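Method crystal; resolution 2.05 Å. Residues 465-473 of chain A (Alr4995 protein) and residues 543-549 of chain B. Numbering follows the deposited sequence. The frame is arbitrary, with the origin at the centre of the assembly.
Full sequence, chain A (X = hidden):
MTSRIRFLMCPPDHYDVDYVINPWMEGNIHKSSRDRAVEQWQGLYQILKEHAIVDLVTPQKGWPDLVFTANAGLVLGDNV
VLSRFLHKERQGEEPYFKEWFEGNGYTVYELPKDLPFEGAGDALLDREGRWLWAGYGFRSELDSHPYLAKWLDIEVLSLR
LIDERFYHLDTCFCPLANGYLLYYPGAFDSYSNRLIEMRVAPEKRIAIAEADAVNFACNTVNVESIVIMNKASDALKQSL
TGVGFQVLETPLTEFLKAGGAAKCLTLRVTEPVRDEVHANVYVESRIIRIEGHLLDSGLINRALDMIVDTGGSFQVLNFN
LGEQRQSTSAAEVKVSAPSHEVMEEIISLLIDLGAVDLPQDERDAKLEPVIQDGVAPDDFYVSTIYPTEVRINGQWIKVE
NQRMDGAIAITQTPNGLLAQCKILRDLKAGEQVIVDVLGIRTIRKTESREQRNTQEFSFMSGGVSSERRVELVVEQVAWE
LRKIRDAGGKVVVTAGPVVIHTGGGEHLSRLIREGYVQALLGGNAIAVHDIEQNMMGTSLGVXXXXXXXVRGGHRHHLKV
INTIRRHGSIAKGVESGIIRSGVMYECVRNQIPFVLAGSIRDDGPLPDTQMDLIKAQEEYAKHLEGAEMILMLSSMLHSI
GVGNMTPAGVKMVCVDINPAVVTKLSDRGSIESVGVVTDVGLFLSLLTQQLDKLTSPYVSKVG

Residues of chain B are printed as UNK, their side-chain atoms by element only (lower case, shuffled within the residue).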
# COMPACT_ATOMS: atom_id res chain seq x y z
N SER A 465 2.68 7.73 7.35
CA SER A 465 3.13 8.53 8.51
C SER A 465 2.05 8.67 9.59
O SER A 465 0.91 9.02 9.29
CB SER A 465 3.59 9.93 8.07
OG SER A 465 4.63 9.85 7.12
N SER A 466 2.40 8.40 10.84
CA SER A 466 1.42 8.48 11.92
C SER A 466 0.99 9.92 12.18
O SER A 466 1.69 10.87 11.82
CB SER A 466 1.96 7.86 13.21
OG SER A 466 2.79 8.78 13.90
N GLU A 467 -0.16 10.09 12.80
CA GLU A 467 -0.68 11.42 13.07
C GLU A 467 0.29 12.25 13.91
O GLU A 467 0.42 13.46 13.73
CB GLU A 467 -2.04 11.32 13.76
CG GLU A 467 -2.54 12.63 14.33
CD GLU A 467 -2.71 13.69 13.26
OE1 GLU A 467 -3.09 13.34 12.11
OE2 GLU A 467 -2.45 14.88 13.58
N ARG A 468 1.00 11.58 14.82
CA ARG A 468 1.93 12.28 15.72
C ARG A 468 3.12 12.82 14.96
O ARG A 468 3.55 13.96 15.18
CB ARG A 468 2.40 11.34 16.83
CG ARG A 468 2.15 11.89 18.22
CD ARG A 468 2.45 10.82 19.23
NE ARG A 468 2.20 11.21 20.62
CZ ARG A 468 1.00 11.19 21.19
NH1 ARG A 468 -0.06 10.81 20.49
NH2 ARG A 468 0.87 11.55 22.46
N ARG A 469 3.64 11.99 14.07
CA ARG A 469 4.72 12.36 13.18
C ARG A 469 4.32 13.55 12.31
O ARG A 469 5.00 14.58 12.28
CB ARG A 469 5.11 11.15 12.33
CG ARG A 469 5.89 11.46 11.08
CD ARG A 469 7.37 11.70 11.35
NE ARG A 469 8.10 11.86 10.10
CZ ARG A 469 9.17 12.64 9.94
NH1 ARG A 469 9.65 13.34 10.97
NH2 ARG A 469 9.76 12.71 8.76
N VAL A 470 3.20 13.41 11.60
CA VAL A 470 2.72 14.44 10.70
C VAL A 470 2.59 15.75 11.47
O VAL A 470 2.94 16.82 10.98
CB VAL A 470 1.37 14.04 10.07
CG1 VAL A 470 0.64 15.26 9.54
CG2 VAL A 470 1.59 13.02 8.97
N GLU A 471 2.13 15.65 12.70
CA GLU A 471 1.89 16.83 13.50
C GLU A 471 3.20 17.51 13.93
O GLU A 471 3.28 18.73 14.01
CB GLU A 471 1.01 16.45 14.69
CG GLU A 471 0.62 17.61 15.57
CD GLU A 471 -0.34 17.20 16.67
OE1 GLU A 471 -0.71 16.00 16.70
OE2 GLU A 471 -0.72 18.06 17.50
N LEU A 472 4.24 16.72 14.20
CA LEU A 472 5.52 17.31 14.57
C LEU A 472 6.19 17.92 13.33
O LEU A 472 6.75 19.01 13.41
CB LEU A 472 6.44 16.29 15.25
CG LEU A 472 6.55 16.43 16.78
CD1 LEU A 472 6.86 17.87 17.19
CD2 LEU A 472 5.30 15.93 17.51
N VAL A 473 6.11 17.23 12.19
CA VAL A 473 6.60 17.80 10.94
C VAL A 473 5.90 19.12 10.63
O VAL A 473 6.55 20.12 10.30
CB VAL A 473 6.39 16.83 9.77
CG1 VAL A 473 6.56 17.55 8.42
CG2 VAL A 473 7.34 15.66 9.89
N UNK B 543 8.66 4.68 19.12
CA UNK B 543 8.77 5.92 19.89
C UNK B 543 7.43 6.66 19.76
O UNK B 543 7.23 7.38 18.79
o UNK B 543 9.32 8.35 21.12
c UNK B 543 9.92 6.79 19.38
o UNK B 543 11.27 8.62 20.14
c UNK B 543 10.19 8.01 20.28
N UNK B 544 6.54 6.47 20.74
CA UNK B 544 5.20 7.05 20.65
C UNK B 544 5.29 8.57 20.39
O UNK B 544 4.74 9.06 19.42
c UNK B 544 2.74 9.18 23.67
se UNK B 544 1.84 7.50 23.27
c UNK B 544 2.87 6.94 21.70
c UNK B 544 4.37 6.77 21.91
N UNK B 545 6.05 9.26 21.24
CA UNK B 545 6.23 10.72 21.19
C UNK B 545 6.62 11.27 19.80
O UNK B 545 6.12 12.33 19.39
c UNK B 545 7.30 11.15 22.22
c UNK B 545 7.49 10.17 23.39
n UNK B 545 9.40 7.76 24.31
c UNK B 545 8.92 10.23 23.96
c UNK B 545 9.20 9.10 24.96
N UNK B 546 7.50 10.57 19.09
CA UNK B 546 7.98 11.03 17.78
C UNK B 546 7.36 10.27 16.60
O UNK B 546 7.70 10.52 15.43
c UNK B 546 10.21 11.45 18.96
c UNK B 546 13.04 10.47 16.96
n UNK B 546 12.24 10.37 18.02
n UNK B 546 13.42 11.66 16.52
n UNK B 546 13.46 9.37 16.34
c UNK B 546 9.51 10.92 17.72
c UNK B 546 11.72 11.53 18.76
N UNK B 547 6.44 9.35 16.90
CA UNK B 547 5.68 8.66 15.87
C UNK B 547 6.50 7.88 14.86
O UNK B 547 6.12 7.80 13.70
N UNK B 548 7.63 7.32 15.30
CA UNK B 548 8.48 6.52 14.42
C UNK B 548 8.94 5.20 15.07
O UNK B 548 8.94 5.05 16.30
c UNK B 548 10.51 7.82 15.23
c UNK B 548 9.36 8.46 13.05
c UNK B 548 9.74 7.31 13.99
N UNK B 549 9.33 4.23 14.24
CA UNK B 549 9.90 2.99 14.74
C UNK B 549 11.25 3.24 15.41
O UNK B 549 11.98 4.16 15.05
c UNK B 549 10.05 1.98 13.62

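Position 543 carries four side-chain atoms, two carbons with two oxygens on the second. A nitrogen on the fork would indicate asparagine; both terminal atoms are oxygen, so the residue is Asp B543. It makes no contact with the chain A stretch.

Position 544 has an unbranched chain of two carbons, a selenium and a final carbon. Selenium in this setting identifies selenomethionine, the labelled form of methionine, hence Met B544. Its CA-to-CB bond points sideways, yet the end of the chain comes nearer: CE lies 3.3 Å from Arg A468 NH2, over one face of the guanidinium.

Position 545 shows four carbons in a row ending in nitrogen, which defines Lys B545. Its CA-to-CB bond points away from the chain A stretch, and NZ forms a salt bridge with Asp B543 OD1 at 3.2 Å. What faces the helix is backbone: Lys B545 O is 4.1 Å from Leu A472 CD2, and Lys B545 CA sits at the edge of the Arg A468 guanidinium, near its plane.

Position 546 has three carbons, a nitrogen, and a carbon bearing two more nitrogens. This is a guanidinium, so Arg B546. Its CA-to-CB bond also points away, and NE meets Asp B543 OD2 at 2.9 Å in a second salt bridge; its carbonyl O approaches Arg A469 CB at 4.1 Å.

Position 547 has no side-chain atoms. With phi/psi of 59/34 it is Gly B547, the positive phi itself favouring glycine. An ideal CB here would lie 2.5 Å from Ser A466 OG and 2.8 Å from Arg A469 N, both clashes.

Position 548 has three carbons, one carrying the other two: the beta-branch of Val B548. Its CG1 is 4.2 Å from Arg A469 CD.

Position 549 has a single carbon, so Ala B549, with no contact to the chain A stretch.

The contact places the type I turn from Met B544 to Gly B547 against the N-terminal part of the chain A helix, burying 319 Å² over both sides. The closest CA pair is Arg A469 and Gly B547, 4.7 Å apart. At the N-cap, Ser A466 OG accepts a weak bond from Arg A469 N (3.3 Å, 169°) and donates a weak one to Gly B547 O (3.5 Å), so one hydroxyl serves both helix and turn. Arg A468 has the most area covered by the other stretch, 78 Å², its extended chain reaching along the turn to Met B544.

Chain B (543-549) DMKRGVA
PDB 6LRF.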